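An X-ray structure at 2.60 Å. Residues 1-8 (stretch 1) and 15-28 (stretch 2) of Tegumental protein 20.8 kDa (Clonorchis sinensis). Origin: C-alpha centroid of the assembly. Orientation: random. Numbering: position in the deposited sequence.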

# COMPACT_ATOMS: atom_id res chain seq x y z
N PRO A 1 26.96 -4.88 -10.88
CA PRO A 1 26.73 -3.45 -11.10
C PRO A 1 26.02 -2.77 -9.93
O PRO A 1 26.27 -3.13 -8.77
CB PRO A 1 25.84 -3.42 -12.35
CG PRO A 1 25.91 -4.86 -12.93
CD PRO A 1 26.96 -5.61 -12.16
N SER A 2 25.17 -1.80 -10.24
CA SER A 2 24.42 -1.06 -9.23
C SER A 2 23.10 -0.49 -9.78
O SER A 2 22.80 -0.60 -10.96
CB SER A 2 25.26 0.10 -8.68
OG SER A 2 24.60 0.81 -7.64
N LEU A 3 22.32 0.11 -8.88
CA LEU A 3 21.07 0.77 -9.26
C LEU A 3 21.31 2.17 -9.80
O LEU A 3 22.15 2.90 -9.28
CB LEU A 3 20.11 0.86 -8.08
CG LEU A 3 19.31 -0.39 -7.75
CD1 LEU A 3 18.35 -0.06 -6.64
CD2 LEU A 3 18.56 -0.87 -8.98
N PRO A 4 20.57 2.55 -10.84
CA PRO A 4 20.65 3.91 -11.34
C PRO A 4 20.45 4.91 -10.18
O PRO A 4 19.79 4.57 -9.19
CB PRO A 4 19.51 3.97 -12.36
CG PRO A 4 19.36 2.58 -12.83
CD PRO A 4 19.60 1.74 -11.61
N PRO A 5 21.08 6.10 -10.27
CA PRO A 5 20.95 7.09 -9.20
C PRO A 5 19.54 7.65 -9.03
O PRO A 5 19.18 8.04 -7.91
CB PRO A 5 21.93 8.19 -9.63
CG PRO A 5 22.16 7.96 -11.09
CD PRO A 5 22.06 6.50 -11.29
N GLU A 6 18.75 7.67 -10.10
CA GLU A 6 17.37 8.15 -10.02
C GLU A 6 16.57 7.39 -8.98
O GLU A 6 15.74 7.97 -8.28
CB GLU A 6 16.64 8.03 -11.37
CG GLU A 6 17.38 8.48 -12.61
CD GLU A 6 18.31 7.43 -13.16
OE1 GLU A 6 19.06 6.85 -12.35
OE2 GLU A 6 18.26 7.14 -14.37
N ILE A 7 16.82 6.08 -8.88
CA ILE A 7 16.10 5.23 -7.94
C ILE A 7 16.61 5.31 -6.52
O ILE A 7 17.77 5.02 -6.24
CB ILE A 7 16.12 3.78 -8.42
CG1 ILE A 7 15.02 3.60 -9.47
CG2 ILE A 7 15.84 2.81 -7.28
CD1 ILE A 7 15.26 2.50 -10.39
N ILE A 8 15.72 5.70 -5.62
CA ILE A 8 16.04 5.77 -4.21
C ILE A 8 15.26 4.68 -3.48
O ILE A 8 14.03 4.76 -3.35
CB ILE A 8 15.70 7.14 -3.59
CG1 ILE A 8 16.56 8.24 -4.19
CG2 ILE A 8 15.82 7.08 -2.06
CD1 ILE A 8 15.92 8.96 -5.34
N SER A 15 17.32 -9.53 -4.34
CA SER A 15 18.69 -9.41 -4.81
C SER A 15 18.81 -8.11 -5.56
O SER A 15 17.80 -7.58 -6.01
CB SER A 15 19.09 -10.60 -5.71
OG SER A 15 18.34 -10.62 -6.92
N LEU A 16 20.03 -7.59 -5.69
CA LEU A 16 20.24 -6.38 -6.49
C LEU A 16 19.90 -6.67 -7.93
O LEU A 16 19.41 -5.80 -8.65
CB LEU A 16 21.68 -5.87 -6.42
CG LEU A 16 22.04 -4.89 -5.31
CD1 LEU A 16 23.55 -4.68 -5.20
CD2 LEU A 16 21.33 -3.57 -5.58
N GLU A 17 20.18 -7.90 -8.34
CA GLU A 17 19.93 -8.31 -9.71
C GLU A 17 18.44 -8.11 -10.03
O GLU A 17 18.09 -7.49 -11.03
CB GLU A 17 20.37 -9.76 -9.92
CG GLU A 17 20.22 -10.26 -11.34
CD GLU A 17 20.78 -11.65 -11.54
OE1 GLU A 17 20.97 -12.37 -10.54
OE2 GLU A 17 21.05 -12.01 -12.71
N ASP A 18 17.58 -8.58 -9.15
CA ASP A 18 16.15 -8.45 -9.36
C ASP A 18 15.67 -7.02 -9.13
O ASP A 18 14.61 -6.64 -9.61
CB ASP A 18 15.38 -9.41 -8.46
CG ASP A 18 15.64 -10.86 -8.80
OD1 ASP A 18 15.92 -11.16 -9.98
OD2 ASP A 18 15.62 -11.69 -7.85
N GLN A 19 16.42 -6.24 -8.39
CA GLN A 19 16.04 -4.86 -8.18
C GLN A 19 16.32 -4.08 -9.44
O GLN A 19 15.54 -3.23 -9.88
CB GLN A 19 16.78 -4.23 -7.00
CG GLN A 19 16.12 -4.50 -5.67
CD GLN A 19 16.98 -4.03 -4.54
OE1 GLN A 19 17.34 -2.85 -4.50
NE2 GLN A 19 17.34 -4.93 -3.62
N ILE A 20 17.48 -4.38 -10.02
CA ILE A 20 17.93 -3.70 -11.20
C ILE A 20 16.96 -3.92 -12.36
O ILE A 20 16.66 -2.98 -13.07
CB ILE A 20 19.34 -4.15 -11.59
CG1 ILE A 20 20.36 -3.52 -10.63
CG2 ILE A 20 19.66 -3.78 -13.02
CD1 ILE A 20 21.79 -4.01 -10.82
N LYS A 21 16.40 -5.12 -12.52
CA LYS A 21 15.60 -5.30 -13.73
C LYS A 21 14.23 -4.66 -13.58
O LYS A 21 13.58 -4.34 -14.57
CB LYS A 21 15.37 -6.78 -14.09
CG LYS A 21 16.33 -7.84 -13.59
CD LYS A 21 15.99 -9.18 -14.28
CE LYS A 21 16.51 -10.41 -13.55
NZ LYS A 21 17.97 -10.54 -13.82
N ILE A 22 13.82 -4.44 -12.33
CA ILE A 22 12.66 -3.60 -12.07
C ILE A 22 13.00 -2.15 -12.44
O ILE A 22 12.15 -1.44 -12.99
CB ILE A 22 12.20 -3.76 -10.62
CG1 ILE A 22 11.29 -4.99 -10.52
CG2 ILE A 22 11.48 -2.50 -10.15
CD1 ILE A 22 11.04 -5.51 -9.11
N ALA A 23 14.23 -1.72 -12.15
CA ALA A 23 14.69 -0.37 -12.56
C ALA A 23 14.56 -0.19 -14.06
O ALA A 23 13.86 0.70 -14.55
CB ALA A 23 16.12 -0.14 -12.15
N ARG A 24 15.25 -1.08 -14.78
CA ARG A 24 15.27 -1.15 -16.23
C ARG A 24 13.90 -1.05 -16.91
O ARG A 24 13.72 -0.30 -17.86
CB ARG A 24 15.92 -2.47 -16.64
CG ARG A 24 17.24 -2.38 -17.39
CD ARG A 24 17.00 -2.05 -18.86
NE ARG A 24 18.23 -2.14 -19.64
CZ ARG A 24 18.29 -2.08 -20.97
NH1 ARG A 24 17.18 -1.90 -21.67
NH2 ARG A 24 19.45 -2.18 -21.59
N GLU A 25 12.93 -1.83 -16.42
CA GLU A 25 11.62 -1.87 -17.03
C GLU A 25 10.81 -0.62 -16.67
O GLU A 25 10.03 -0.11 -17.49
CB GLU A 25 10.88 -3.15 -16.61
CG GLU A 25 9.45 -3.28 -17.11
CD GLU A 25 9.40 -3.64 -18.60
OE1 GLU A 25 10.49 -3.90 -19.19
OE2 GLU A 25 8.27 -3.69 -19.16
N THR A 26 11.01 -0.13 -15.45
CA THR A 26 10.24 1.00 -14.92
C THR A 26 10.62 2.39 -15.44
O THR A 26 9.77 3.11 -15.95
CB THR A 26 10.40 1.05 -13.40
OG1 THR A 26 9.91 -0.17 -12.84
CG2 THR A 26 9.65 2.21 -12.79
N ILE A 27 11.89 2.74 -15.35
CA ILE A 27 12.32 4.12 -15.58
C ILE A 27 11.95 4.68 -16.95
O ILE A 27 11.59 5.85 -17.04
CB ILE A 27 13.85 4.27 -15.38
CG1 ILE A 27 14.26 3.79 -14.00
CG2 ILE A 27 14.24 5.71 -15.44
CD1 ILE A 27 15.73 3.56 -13.89
N PRO A 28 12.06 3.87 -18.02
CA PRO A 28 11.60 4.50 -19.26
C PRO A 28 10.08 4.77 -19.35
O PRO A 28 9.71 5.86 -19.77
CB PRO A 28 12.03 3.49 -20.34
CG PRO A 28 12.21 2.20 -19.61
CD PRO A 28 12.74 2.59 -18.27

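Not one hydrogen bond or salt bridge joins these two stretches: the N-terminal segment lies against the helix mainly through apolar packing, with a few polar atoms in van der Waals contact, across 418 Å² of surface summed over both sides. The example illustrates a general rule, that an irregular segment can be fixed to a helix by side-chain fit if the helix offers an apolar stripe.

The stripe follows from helical periodicity. L16, I20, A23 and I27 recur at intervals of three or four residues, so their side chains gather on one flank, and the segment runs along it in the same direction, L3 nearest I20 and E6 nearest I27 by CA position.

L3 gives up the most area to the partner, 77 Å². Its CA-to-CB bond points sideways, but with chi1 m and chi2 t the end of the side chain comes nearer the helix. There L3 CD2 lies 3.6 Å from I20 CG1 and 4.1 Å from A23 CB, while L3 CG is 4.3 Å from L16 CD2. The branched tip of leucine thus reaches three apolar residues on two successive turns. I20 behaves in a similar way: its CB also starts sideways, and its extended m,t side chain brings I20 CD1 to 3.6 Å from the backbone S2 O and 4.4 Å from P1 CB. Q19 borders this cluster, with its OE1 3.7 Å from L3 CD1, a van der Waals contact.

A23 is the point of closest approach. Its methyl is small enough for I7 to come in tightly, I7 CD1 standing 3.3 Å from A23 CB, a short distance for two methyl carbons. P4 CD packs 4.0 Å from the same A23 CB. Proline suits this place because its ring presents carbon to the helix and its nitrogen has no hydrogen needing an acceptor.

I27 closes the far end. Its CD1 lies 3.9 Å from P4 CG and 3.7 Å from I7 CD1, so one methyl touches both residues. A weak hydrogen bond from I7 N to P4 O, 3.3 Å long, links the two residues that meet this methyl. I7 is buried, whereas E6 remains partly exposed at the margin, its OE2 4.4 Å from I27 CG2.

Some of the helix's polar groups are paired within it. S15 caps its start, S15 OG accepting from D18 N at 3.1 Å, and K21 NZ forms a salt bridge with E17 OE2 at 3.6 Å, clear of the apolar contact.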